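Local coordinates for protein argonaute (Methanocaldococcus jannaschii, PDB 5G5S) that uses short single-stranded DNA guides to find complementary DNA strands and cuts them, and may help defend the cell against invading genetic elements, at residues N310-L314 with T666-Y670; T329-W335 with K489-L493; N477-Q481 with N669-Y674. All coordinates share one frame; numbering follows the deposited sequence.

Contact 1 of 3, residues N310-L314 with T666-Y670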
ATOM      1  N   ASN A 310     -14.344   3.272  18.156  1.00 69.82           N
ATOM      2  CA  ASN A 310     -13.915   3.585  19.516  1.00 70.93           C
ATOM      3  C   ASN A 310     -12.425   3.837  19.520  1.00 73.84           C
ATOM      4  O   ASN A 310     -11.692   3.210  18.745  1.00 72.50           O
ATOM      5  CB  ASN A 310     -14.248   2.436  20.468  1.00 75.03           C
ATOM      6  CG  ASN A 310     -15.715   2.122  20.545  1.00 90.36           C
ATOM      7  OD1 ASN A 310     -16.572   3.018  20.579  1.00 80.74           O
ATOM      8  ND2 ASN A 310     -16.030   0.839  20.569  1.00 79.76           N
ATOM      9  N   ASN A 311     -11.972   4.758  20.371  1.00 91.55           N
ATOM     10  CA  ASN A 311     -10.557   5.081  20.494  1.00 88.69           C
ATOM     11  C   ASN A 311      -9.960   4.039  21.437  1.00 92.12           C
ATOM     12  O   ASN A 311      -9.861   4.258  22.645  1.00 93.77           O
ATOM     13  CB  ASN A 311     -10.380   6.515  21.008  1.00 92.28           C
ATOM     14  CG  ASN A 311      -8.950   6.988  21.028  1.00113.33           C
ATOM     15  OD1 ASN A 311      -8.158   6.705  20.121  1.00105.29           O
ATOM     16  ND2 ASN A 311      -8.606   7.762  22.049  1.00104.84           N
ATOM     17  N   THR A 312      -9.656   2.863  20.883  1.00 87.29           N
ATOM     18  CA  THR A 312      -9.161   1.707  21.625  1.00 85.99           C
ATOM     19  C   THR A 312      -7.888   2.026  22.409  1.00 87.03           C
ATOM     20  O   THR A 312      -6.975   2.637  21.861  1.00 83.22           O
ATOM     21  CB  THR A 312      -9.129   0.472  20.712  1.00 95.85           C
ATOM     22  OG1 THR A 312     -10.465   0.225  20.261  1.00 97.62           O
ATOM     23  CG2 THR A 312      -8.575  -0.784  21.395  1.00 94.65           C
ATOM     24  N   PRO A 313      -7.846   1.724  23.722  1.00 86.04           N
ATOM     25  CA  PRO A 313      -6.632   2.032  24.475  1.00 84.23           C
ATOM     26  C   PRO A 313      -5.519   1.039  24.168  1.00 83.85           C
ATOM     27  O   PRO A 313      -5.755  -0.041  23.611  1.00 82.42           O
ATOM     28  CB  PRO A 313      -7.078   1.991  25.947  1.00 88.39           C
ATOM     29  CG  PRO A 313      -8.453   1.426  25.950  1.00 95.54           C
ATOM     30  CD  PRO A 313      -8.835   1.022  24.563  1.00 90.70           C
ATOM     31  N   LEU A 314      -4.296   1.448  24.497  1.00 77.89           N
ATOM     32  CA  LEU A 314      -3.091   0.671  24.321  1.00 75.53           C
ATOM     33  C   LEU A 314      -2.555   0.352  25.699  1.00 79.31           C
ATOM     34  O   LEU A 314      -2.824   1.082  26.659  1.00 80.67           O
ATOM     35  CB  LEU A 314      -2.047   1.462  23.497  1.00 73.92           C
ATOM     36  CG  LEU A 314      -2.474   1.913  22.089  1.00 78.24           C
ATOM     37  CD1 LEU A 314      -1.652   3.097  21.616  1.00 77.38           C
ATOM     38  CD2 LEU A 314      -2.411   0.774  21.087  1.00 80.02           C
ATOM     39  N   THR A 666      -4.648  -0.150  12.631  1.00 55.38           N
ATOM     40  CA  THR A 666      -4.038   1.070  12.040  1.00 55.02           C
ATOM     41  C   THR A 666      -3.287   1.864  13.155  1.00 60.89           C
ATOM     42  O   THR A 666      -2.447   2.728  12.877  1.00 61.76           O
ATOM     43  CB  THR A 666      -5.112   1.972  11.356  1.00 54.82           C
ATOM     44  OG1 THR A 666      -5.917   2.637  12.349  1.00 55.15           O
ATOM     45  CG2 THR A 666      -5.992   1.218  10.345  1.00 43.09           C
ATOM     46  N   LYS A 667      -3.637   1.575  14.417  1.00 58.26           N
ATOM     47  CA  LYS A 667      -3.067   2.190  15.607  1.00 60.54           C
ATOM     48  C   LYS A 667      -1.773   1.478  16.063  1.00 65.13           C
ATOM     49  O   LYS A 667      -1.039   2.033  16.862  1.00 65.56           O
ATOM     50  CB  LYS A 667      -4.124   2.184  16.722  1.00 64.70           C
ATOM     51  CG  LYS A 667      -4.085   3.369  17.650  1.00 80.07           C
ATOM     52  CD  LYS A 667      -5.099   3.185  18.773  1.00 92.12           C
ATOM     53  CE  LYS A 667      -5.259   4.416  19.634  1.00 97.13           C
ATOM     54  NZ  LYS A 667      -6.210   5.381  19.025  1.00106.63           N
ATOM     55  N   MET A 668      -1.500   0.255  15.576  1.00 63.53           N
ATOM     56  CA  MET A 668      -0.273  -0.491  15.917  1.00 64.90           C
ATOM     57  C   MET A 668       0.887  -0.046  15.009  1.00 71.65           C
ATOM     58  O   MET A 668       1.552  -0.836  14.356  1.00 71.74           O
ATOM     59  CB  MET A 668      -0.518  -2.017  15.904  1.00 65.63           C
ATOM     60  CG  MET A 668      -1.499  -2.493  16.984  1.00 68.86           C
ATOM     61  SD  MET A 668      -1.181  -1.888  18.685  1.00 74.46           S
ATOM     62  CE  MET A 668       0.375  -2.674  19.037  1.00 71.03           C
ATOM     63  N   ASN A 669       1.126   1.254  15.027  1.00 71.81           N
ATOM     64  CA  ASN A 669       2.073   1.998  14.220  1.00 71.71           C
ATOM     65  C   ASN A 669       3.359   2.407  14.971  1.00 76.96           C
ATOM     66  O   ASN A 669       3.295   2.949  16.074  1.00 77.46           O
ATOM     67  CB  ASN A 669       1.354   3.270  13.692  1.00 67.17           C
ATOM     68  CG  ASN A 669       2.119   4.026  12.646  1.00 82.88           C
ATOM     69  OD1 ASN A 669       1.962   5.228  12.458  1.00 81.45           O
ATOM     70  ND2 ASN A 669       2.919   3.324  11.892  1.00 74.19           N
ATOM     71  N   TYR A 670       4.516   2.178  14.326  1.00 57.80           N
ATOM     72  CA  TYR A 670       5.831   2.612  14.770  1.00 57.10           C
ATOM     73  C   TYR A 670       6.404   3.578  13.733  1.00 61.24           C
ATOM     74  O   TYR A 670       7.493   4.068  13.925  1.00 62.54           O
ATOM     75  CB  TYR A 670       6.766   1.428  15.027  1.00 58.16           C
ATOM     76  CG  TYR A 670       6.448   0.675  16.302  1.00 59.51           C
ATOM     77  CD1 TYR A 670       7.002   1.062  17.522  1.00 60.87           C
ATOM     78  CD2 TYR A 670       5.625  -0.446  16.286  1.00 59.15           C
ATOM     79  CE1 TYR A 670       6.728   0.362  18.695  1.00 60.19           C
ATOM     80  CE2 TYR A 670       5.332  -1.144  17.455  1.00 59.42           C
ATOM     81  CZ  TYR A 670       5.882  -0.734  18.658  1.00 65.92           C
ATOM     82  OH  TYR A 670       5.598  -1.425  19.810  1.00 68.03           O
TER

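Contact 2 of 3, residues T329-W335 with K489-L493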
ATOM      1  N   THR A 329       0.054   7.329  21.591  1.00 71.20           N
ATOM      2  CA  THR A 329       1.510   7.178  21.766  1.00 69.60           C
ATOM      3  C   THR A 329       2.197   8.563  21.885  1.00 74.91           C
ATOM      4  O   THR A 329       3.412   8.637  22.109  1.00 73.90           O
ATOM      5  CB  THR A 329       2.126   6.311  20.656  1.00 68.71           C
ATOM      6  OG1 THR A 329       1.884   6.928  19.392  1.00 67.63           O
ATOM      7  CG2 THR A 329       1.625   4.864  20.673  1.00 62.63           C
ATOM      8  N   ASN A 330       1.399   9.657  21.778  1.00 72.55           N
ATOM      9  CA  ASN A 330       1.856  11.049  21.859  1.00 73.84           C
ATOM     10  C   ASN A 330       2.494  11.422  23.207  1.00 79.03           C
ATOM     11  O   ASN A 330       3.103  12.492  23.322  1.00 79.33           O
ATOM     12  CB  ASN A 330       0.733  12.028  21.468  1.00 74.98           C
ATOM     13  CG  ASN A 330      -0.478  12.079  22.386  1.00 93.99           C
ATOM     14  OD1 ASN A 330      -0.617  11.333  23.366  1.00 85.21           O
ATOM     15  ND2 ASN A 330      -1.390  12.986  22.084  1.00 89.47           N
ATOM     16  N   THR A 331       2.354  10.525  24.211  1.00 76.06           N
ATOM     17  CA  THR A 331       2.895  10.678  25.565  1.00 77.59           C
ATOM     18  C   THR A 331       3.795   9.494  25.982  1.00 80.95           C
ATOM     19  O   THR A 331       4.084   9.345  27.170  1.00 82.00           O
ATOM     20  CB  THR A 331       1.767  10.903  26.591  1.00 85.62           C
ATOM     21  OG1 THR A 331       0.895   9.773  26.584  1.00 84.32           O
ATOM     22  CG2 THR A 331       0.998  12.211  26.369  1.00 84.50           C
ATOM     23  N   LEU A 332       4.242   8.659  25.017  1.00 75.26           N
ATOM     24  CA  LEU A 332       5.090   7.503  25.323  1.00 74.43           C
ATOM     25  C   LEU A 332       6.468   7.885  25.888  1.00 79.41           C
ATOM     26  O   LEU A 332       6.962   7.217  26.802  1.00 78.74           O
ATOM     27  CB  LEU A 332       5.230   6.593  24.091  1.00 71.99           C
ATOM     28  CG  LEU A 332       5.579   5.121  24.335  1.00 75.57           C
ATOM     29  CD1 LEU A 332       4.473   4.408  25.070  1.00 75.84           C
ATOM     30  CD2 LEU A 332       5.791   4.408  23.026  1.00 75.63           C
ATOM     31  N   PHE A 333       7.072   8.961  25.344  1.00 77.21           N
ATOM     32  CA  PHE A 333       8.391   9.457  25.747  1.00 78.70           C
ATOM     33  C   PHE A 333       8.349  10.914  26.213  1.00 85.60           C
ATOM     34  O   PHE A 333       9.326  11.644  26.041  1.00 87.42           O
ATOM     35  CB  PHE A 333       9.424   9.257  24.623  1.00 78.91           C
ATOM     36  CG  PHE A 333       9.638   7.819  24.214  1.00 78.23           C
ATOM     37  CD1 PHE A 333      10.571   7.023  24.870  1.00 81.96           C
ATOM     38  CD2 PHE A 333       8.921   7.265  23.160  1.00 76.86           C
ATOM     39  CE1 PHE A 333      10.775   5.695  24.482  1.00 81.24           C
ATOM     40  CE2 PHE A 333       9.124   5.938  22.777  1.00 78.16           C
ATOM     41  CZ  PHE A 333      10.049   5.162  23.441  1.00 77.31           C
ATOM     42  N   THR A 334       7.233  11.336  26.823  1.00 83.29           N
ATOM     43  CA  THR A 334       7.096  12.691  27.357  1.00 86.98           C
ATOM     44  C   THR A 334       7.996  12.899  28.593  1.00 93.75           C
ATOM     45  O   THR A 334       8.417  14.025  28.868  1.00 94.62           O
ATOM     46  CB  THR A 334       5.626  13.070  27.541  1.00103.70           C
ATOM     47  OG1 THR A 334       4.895  11.907  27.937  1.00106.41           O
ATOM     48  CG2 THR A 334       5.017  13.649  26.263  1.00102.48           C
ATOM     49  N   TRP A 335       8.352  11.780  29.271  1.00 91.48           N
ATOM     50  CA  TRP A 335       9.243  11.697  30.428  1.00 94.64           C
ATOM     51  C   TRP A 335      10.712  12.022  30.085  1.00101.09           C
ATOM     52  O   TRP A 335      11.537  12.166  30.994  1.00104.93           O
ATOM     53  CB  TRP A 335       9.115  10.332  31.131  1.00 93.54           C
ATOM     54  CG  TRP A 335       9.238   9.151  30.214  1.00 91.96           C
ATOM     55  CD1 TRP A 335       8.220   8.487  29.590  1.00 92.24           C
ATOM     56  CD2 TRP A 335      10.448   8.499  29.816  1.00 91.86           C
ATOM     57  NE1 TRP A 335       8.723   7.456  28.830  1.00 89.88           N
ATOM     58  CE2 TRP A 335      10.090   7.441  28.947  1.00 92.98           C
ATOM     59  CE3 TRP A 335      11.810   8.705  30.107  1.00 95.72           C
ATOM     60  CZ2 TRP A 335      11.041   6.589  28.368  1.00 91.66           C
ATOM     61  CZ3 TRP A 335      12.750   7.866  29.529  1.00 96.71           C
ATOM     62  CH2 TRP A 335      12.366   6.827  28.667  1.00 94.42           C
ATOM     63  N   LYS A 489       8.801  -4.367  21.269  1.00 65.21           N
ATOM     64  CA  LYS A 489       7.349  -4.453  21.433  1.00 63.40           C
ATOM     65  C   LYS A 489       6.990  -3.523  22.575  1.00 67.21           C
ATOM     66  O   LYS A 489       6.828  -3.967  23.708  1.00 69.08           O
ATOM     67  CB  LYS A 489       6.925  -5.906  21.758  1.00 66.94           C
ATOM     68  CG  LYS A 489       6.830  -6.809  20.555  1.00 72.11           C
ATOM     69  CD  LYS A 489       8.151  -7.417  20.162  1.00 78.87           C
ATOM     70  CE  LYS A 489       8.210  -7.619  18.673  1.00 73.97           C
ATOM     71  NZ  LYS A 489       9.532  -8.147  18.287  1.00 84.24           N
ATOM     72  N   TYR A 490       6.927  -2.222  22.291  1.00 63.17           N
ATOM     73  CA  TYR A 490       6.661  -1.229  23.329  1.00 65.23           C
ATOM     74  C   TYR A 490       5.232  -1.267  23.883  1.00 72.85           C
ATOM     75  O   TYR A 490       5.040  -1.443  25.090  1.00 75.90           O
ATOM     76  CB  TYR A 490       7.072   0.182  22.884  1.00 63.57           C
ATOM     77  CG  TYR A 490       7.778   0.943  23.977  1.00 66.87           C
ATOM     78  CD1 TYR A 490       7.083   1.408  25.092  1.00 71.14           C
ATOM     79  CD2 TYR A 490       9.149   1.165  23.923  1.00 67.76           C
ATOM     80  CE1 TYR A 490       7.735   2.089  26.117  1.00 74.46           C
ATOM     81  CE2 TYR A 490       9.808   1.863  24.931  1.00 71.14           C
ATOM     82  CZ  TYR A 490       9.099   2.317  26.031  1.00 79.43           C
ATOM     83  OH  TYR A 490       9.745   2.983  27.040  1.00 81.03           O
ATOM     84  N   PHE A 491       4.247  -1.138  23.002  1.00 67.70           N
ATOM     85  CA  PHE A 491       2.838  -1.122  23.376  1.00 68.78           C
ATOM     86  C   PHE A 491       2.071  -2.257  22.712  1.00 72.19           C
ATOM     87  O   PHE A 491       2.452  -2.713  21.632  1.00 70.72           O
ATOM     88  CB  PHE A 491       2.200   0.251  23.051  1.00 69.39           C
ATOM     89  CG  PHE A 491       2.363   0.709  21.622  1.00 67.38           C
ATOM     90  CD1 PHE A 491       3.487   1.426  21.227  1.00 69.38           C
ATOM     91  CD2 PHE A 491       1.386   0.435  20.671  1.00 67.69           C
ATOM     92  CE1 PHE A 491       3.652   1.821  19.893  1.00 68.35           C
ATOM     93  CE2 PHE A 491       1.544   0.841  19.342  1.00 68.07           C
ATOM     94  CZ  PHE A 491       2.681   1.520  18.959  1.00 65.41           C
ATOM     95  N   ILE A 492       1.010  -2.735  23.374  1.00 70.35           N
ATOM     96  CA  ILE A 492       0.137  -3.793  22.856  1.00 69.92           C
ATOM     97  C   ILE A 492      -1.319  -3.292  22.851  1.00 75.52           C
ATOM     98  O   ILE A 492      -1.583  -2.171  23.296  1.00 73.58           O
ATOM     99  CB  ILE A 492       0.327  -5.166  23.583  1.00 74.84           C
ATOM    100  CG1 ILE A 492      -0.087  -5.107  25.067  1.00 78.11           C
ATOM    101  CG2 ILE A 492       1.750  -5.712  23.412  1.00 74.22           C
ATOM    102  CD1 ILE A 492      -1.018  -6.174  25.491  1.00 78.42           C
ATOM    103  N   LEU A 493      -2.250  -4.112  22.335  1.00 76.29           N
ATOM    104  CA  LEU A 493      -3.674  -3.779  22.306  1.00 78.96           C
ATOM    105  C   LEU A 493      -4.320  -4.145  23.628  1.00 92.30           C
ATOM    106  O   LEU A 493      -4.018  -5.209  24.171  1.00 94.80           O
ATOM    107  CB  LEU A 493      -4.385  -4.508  21.163  1.00 78.06           C
ATOM    108  CG  LEU A 493      -4.138  -3.979  19.752  1.00 79.30           C
ATOM    109  CD1 LEU A 493      -4.608  -4.973  18.716  1.00 78.10           C
ATOM    110  CD2 LEU A 493      -4.828  -2.633  19.534  1.00 83.23           C
TER

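Contact 3 of 3, residues N477-Q481 with N669-Y674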
ATOM      1  N   ASN A 477       8.132  10.988  18.632  1.00 67.08           N
ATOM      2  CA  ASN A 477       7.917  10.266  17.376  1.00 64.42           C
ATOM      3  C   ASN A 477       9.172   9.593  16.846  1.00 67.02           C
ATOM      4  O   ASN A 477       9.082   8.526  16.244  1.00 66.11           O
ATOM      5  CB  ASN A 477       7.300  11.169  16.313  1.00 64.57           C
ATOM      6  CG  ASN A 477       5.863  11.530  16.574  1.00 77.72           C
ATOM      7  OD1 ASN A 477       5.158  10.885  17.354  1.00 74.81           O
ATOM      8  ND2 ASN A 477       5.392  12.565  15.905  1.00 68.20           N
ATOM      9  N   LEU A 478      10.330  10.212  17.063  1.00 64.42           N
ATOM     10  CA  LEU A 478      11.617   9.671  16.643  1.00 63.43           C
ATOM     11  C   LEU A 478      11.927   8.429  17.460  1.00 67.40           C
ATOM     12  O   LEU A 478      12.340   7.426  16.890  1.00 67.52           O
ATOM     13  CB  LEU A 478      12.739  10.726  16.791  1.00 65.15           C
ATOM     14  CG  LEU A 478      14.178  10.251  16.531  1.00 69.79           C
ATOM     15  CD1 LEU A 478      14.364   9.802  15.082  1.00 67.83           C
ATOM     16  CD2 LEU A 478      15.195  11.323  16.925  1.00 73.21           C
ATOM     17  N   LEU A 479      11.710   8.490  18.786  1.00 64.82           N
ATOM     18  CA  LEU A 479      11.938   7.360  19.682  1.00 64.67           C
ATOM     19  C   LEU A 479      10.989   6.202  19.406  1.00 67.32           C
ATOM     20  O   LEU A 479      11.446   5.063  19.425  1.00 66.51           O
ATOM     21  CB  LEU A 479      11.963   7.777  21.166  1.00 66.77           C
ATOM     22  CG  LEU A 479      13.187   8.604  21.593  1.00 72.45           C
ATOM     23  CD1 LEU A 479      13.016   9.164  22.989  1.00 74.01           C
ATOM     24  CD2 LEU A 479      14.486   7.785  21.490  1.00 75.46           C
ATOM     25  N   ILE A 480       9.701   6.492  19.057  1.00 64.32           N
ATOM     26  CA  ILE A 480       8.700   5.483  18.687  1.00 63.51           C
ATOM     27  C   ILE A 480       9.210   4.684  17.480  1.00 67.11           C
ATOM     28  O   ILE A 480       9.187   3.450  17.496  1.00 64.85           O
ATOM     29  CB  ILE A 480       7.298   6.112  18.404  1.00 66.08           C
ATOM     30  CG1 ILE A 480       6.625   6.582  19.714  1.00 68.00           C
ATOM     31  CG2 ILE A 480       6.390   5.111  17.647  1.00 64.15           C
ATOM     32  CD1 ILE A 480       5.533   7.593  19.541  1.00 74.40           C
ATOM     33  N   GLN A 481       9.695   5.407  16.455  1.00 65.53           N
ATOM     34  CA  GLN A 481      10.211   4.809  15.233  1.00 65.01           C
ATOM     35  C   GLN A 481      11.493   4.013  15.445  1.00 69.19           C
ATOM     36  O   GLN A 481      11.619   2.941  14.859  1.00 68.46           O
ATOM     37  CB  GLN A 481      10.320   5.839  14.099  1.00 66.50           C
ATOM     38  CG  GLN A 481      10.425   5.163  12.737  1.00 73.62           C
ATOM     39  CD  GLN A 481       9.845   5.955  11.607  1.00 75.65           C
ATOM     40  OE1 GLN A 481       8.822   6.625  11.733  1.00 66.04           O
ATOM     41  NE2 GLN A 481      10.457   5.815  10.447  1.00 66.77           N
ATOM     42  N   ASN A 669       1.126   1.254  15.027  1.00 71.81           N
ATOM     43  CA  ASN A 669       2.073   1.998  14.220  1.00 71.71           C
ATOM     44  C   ASN A 669       3.359   2.407  14.971  1.00 76.96           C
ATOM     45  O   ASN A 669       3.295   2.949  16.074  1.00 77.46           O
ATOM     46  CB  ASN A 669       1.354   3.270  13.692  1.00 67.17           C
ATOM     47  CG  ASN A 669       2.119   4.026  12.646  1.00 82.88           C
ATOM     48  OD1 ASN A 669       1.962   5.228  12.458  1.00 81.45           O
ATOM     49  ND2 ASN A 669       2.919   3.324  11.892  1.00 74.19           N
ATOM     50  N   TYR A 670       4.516   2.178  14.326  1.00 57.80           N
ATOM     51  CA  TYR A 670       5.831   2.612  14.770  1.00 57.10           C
ATOM     52  C   TYR A 670       6.404   3.578  13.733  1.00 61.24           C
ATOM     53  O   TYR A 670       7.493   4.068  13.925  1.00 62.54           O
ATOM     54  CB  TYR A 670       6.766   1.428  15.027  1.00 58.16           C
ATOM     55  CG  TYR A 670       6.448   0.675  16.302  1.00 59.51           C
ATOM     56  CD1 TYR A 670       7.002   1.062  17.522  1.00 60.87           C
ATOM     57  CD2 TYR A 670       5.625  -0.446  16.286  1.00 59.15           C
ATOM     58  CE1 TYR A 670       6.728   0.362  18.695  1.00 60.19           C
ATOM     59  CE2 TYR A 670       5.332  -1.144  17.455  1.00 59.42           C
ATOM     60  CZ  TYR A 670       5.882  -0.734  18.658  1.00 65.92           C
ATOM     61  OH  TYR A 670       5.598  -1.425  19.810  1.00 68.03           O
ATOM     62  N   SER A 671       5.659   3.870  12.649  1.00 59.46           N
ATOM     63  CA  SER A 671       6.014   4.824  11.581  1.00 60.52           C
ATOM     64  C   SER A 671       5.474   6.216  11.973  1.00 67.19           C
ATOM     65  O   SER A 671       4.774   6.871  11.198  1.00 68.07           O
ATOM     66  CB  SER A 671       5.431   4.387  10.236  1.00 62.01           C
ATOM     67  OG  SER A 671       5.648   3.011   9.974  1.00 67.21           O
ATOM     68  N   ALA A 672       5.794   6.639  13.200  1.00 64.68           N
ATOM     69  CA  ALA A 672       5.363   7.891  13.803  1.00 66.74           C
ATOM     70  C   ALA A 672       5.879   9.146  13.086  1.00 74.47           C
ATOM     71  O   ALA A 672       5.227  10.190  13.148  1.00 75.42           O
ATOM     72  CB  ALA A 672       5.757   7.909  15.265  1.00 67.32           C
ATOM     73  N   LEU A 673       7.026   9.037  12.392  1.00 74.20           N
ATOM     74  CA  LEU A 673       7.651  10.142  11.655  1.00 77.29           C
ATOM     75  C   LEU A 673       7.098  10.317  10.235  1.00 88.73           C
ATOM     76  O   LEU A 673       7.232  11.403   9.668  1.00 90.48           O
ATOM     77  CB  LEU A 673       9.176   9.968  11.611  1.00 76.80           C
ATOM     78  CG  LEU A 673       9.942  10.102  12.924  1.00 80.26           C
ATOM     79  CD1 LEU A 673      11.245   9.330  12.861  1.00 78.89           C
ATOM     80  CD2 LEU A 673      10.190  11.577  13.279  1.00 83.78           C
ATOM     81  N   TYR A 674       6.480   9.259   9.664  1.00 88.96           N
ATOM     82  CA  TYR A 674       5.909   9.277   8.314  1.00 91.48           C
ATOM     83  C   TYR A 674       4.383   9.362   8.308  1.00 99.26           C
ATOM     84  O   TYR A 674       3.744   9.326   9.366  1.00 99.42           O
ATOM     85  CB  TYR A 674       6.333   8.030   7.508  1.00 92.61           C
ATOM     86  CG  TYR A 674       7.812   7.713   7.494  1.00 95.86           C
ATOM     87  CD1 TYR A 674       8.761   8.713   7.287  1.00 99.69           C
ATOM     88  CD2 TYR A 674       8.260   6.400   7.588  1.00 96.06           C
ATOM     89  CE1 TYR A 674      10.125   8.422   7.256  1.00101.76           C
ATOM     90  CE2 TYR A 674       9.617   6.092   7.521  1.00 97.96           C
ATOM     91  CZ  TYR A 674      10.550   7.108   7.375  1.00107.20           C
ATOM     92  OH  TYR A 674      11.891   6.807   7.331  1.00107.39           O
TER

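Contact 1 of 3, residues N310-L314 with T666-Y670
Asn311 meets Lys667 where the loop joining strands 302-308 and 314-317 passes the PIWI-domain loop that follows helix 656-666. Asn311 is the centre of an inverse gamma turn. Its CG is anti to the backbone N and beside the carbonyl carbon, and the amide extends from there toward the lysine. There NZ of Lys667 donates to OD1 of Asn311 at 2.6 Å. The C=O...N angle of 155° is fairly open and the donor is tilted 25° from the carbonyl plane. The two side chains cross at about a right angle, with NZ, the end of the lysine, at the amide oxygen. At Thr312 it is the backbone that takes part: its O lies 3.3 Å from CE of Lys667, next to the charged end. The hydroxyl of Thr312 is engaged with Asp664, which ties this loop to helix 656-666 as well. Leu314 pairs through its backbone with Ile326 of the adjacent strand and directs its side chain at the PIWI loop. Its CD2 is 4.3 Å from CD of Lys667. Met668, itself the centre of an inverse gamma turn, folds back at chi2 and chi3, and the two apolar chains run past each other in opposite directions, SD of Met668 standing 3.8 Å from CD2 of Leu314.

Contact 2 of 3, residues T329-W335 with K489-L493
Chi1 of 54° sets the ring of Phe491 between its backbone N and carbonyl carbon, facing Thr329, while Leu332, its CG anti to the backbone N, carries its branched end toward Tyr490. Thr329 offers its methyl to the phenylalanine: CG2 stands 3.9 Å from the Phe491 ring centroid and 16° off the normal, a CH-pi contact over the face. Leu332 then fills the step between the two aromatic residues, with CD2 3.9 Å from CD1 of Tyr490 and 4.2 Å from CD1 of Phe491. Phe333 comes at Tyr490 from the opposite direction and turns its edge toward the tyrosine face. Their centroids are 5.2 Å apart and the planes 64° apart, an offset edge-to-face pair in which CZ of Phe333 lies 3.6 Å from CE2 of Tyr490. The tyrosine hydroxyl sits at the edge of the Trp335 ring, 4.1 Å from CZ2, and is hydrogen-bonded to Tyr344 O. Apolar packing thus joins the loop after strand 323-326 to the segment running from the end of the Mid domain, at Tyr490, into strand 492-493, which pairs with strand 314-317. Helix 473-485 backs this layer, Met483 touching both Phe333 and Tyr490, while Leu314 and Val316 of strand 314-317 pack against Phe491.

Contact 3 of 3, residues N477-Q481 with N669-Y674
Gln481 meets the PIWI loop along its whole length. Its CB lies 3.3 Å from Tyr670 O, and CG is as near to the same oxygen, so the aliphatic part of the side chain runs beside this carbonyl. With CG anti to the backbone N and the chain extended beyond it, CD passes between Tyr670 O and CD1 of Leu673. OE1 accepts from the Leu673 backbone N at 3.1 Å, with an N-H...O angle of 158° and the donor tilted 21° from the carbonyl plane. NE2 ends over one face of the Tyr674 ring, near its rim, 3.1 Å from CE2, with the amide and ring planes 69° apart. Gln481 lies on helix 473-485 of the Mid domain, which here packs against the loop between helices 656-666 and 684-697; Ser671, at the centre of an inverse gamma turn, bends that loop. Both Gln481 and Ser671 interact with the guide DNA. Asn477, one turn earlier, and Ile480, next to Gln481 in sequence, both touch the Ala672 methyl: CB is 3.5 Å from Asn477 O and 3.7 Å from CG2 of Ile480. The Asn477 amide oxygen is also bonded to Arg678. Ile480 O lies at the edge of the Tyr670 ring, in its plane, 3.2 Å from CD1.

In the fold
The loop after helix 656-666 supplies one side of both contact 1 and contact 3, which share Asn669 and Tyr670 and have centres about 13 Å apart. Contact 2 lies about 11 Å from contact 1 and about 10 Å from contact 3, centre to centre. Tyr670 connects it to the others: its ring stacks with Phe491, and its OH makes a weak hydrogen bond of 2.9 Å to Tyr490 N. Strand 492-493 is the next regular element after helix 473-485. Contact 3 holds the guide-DNA residues Gln481 and Ser671; the Gln481 side chain is about 3 Å from that of Gln459, in the 459-462 region binding the guide's phosphorylated 5' end. The Met668 side chain is about 10 Å from that of Ser671.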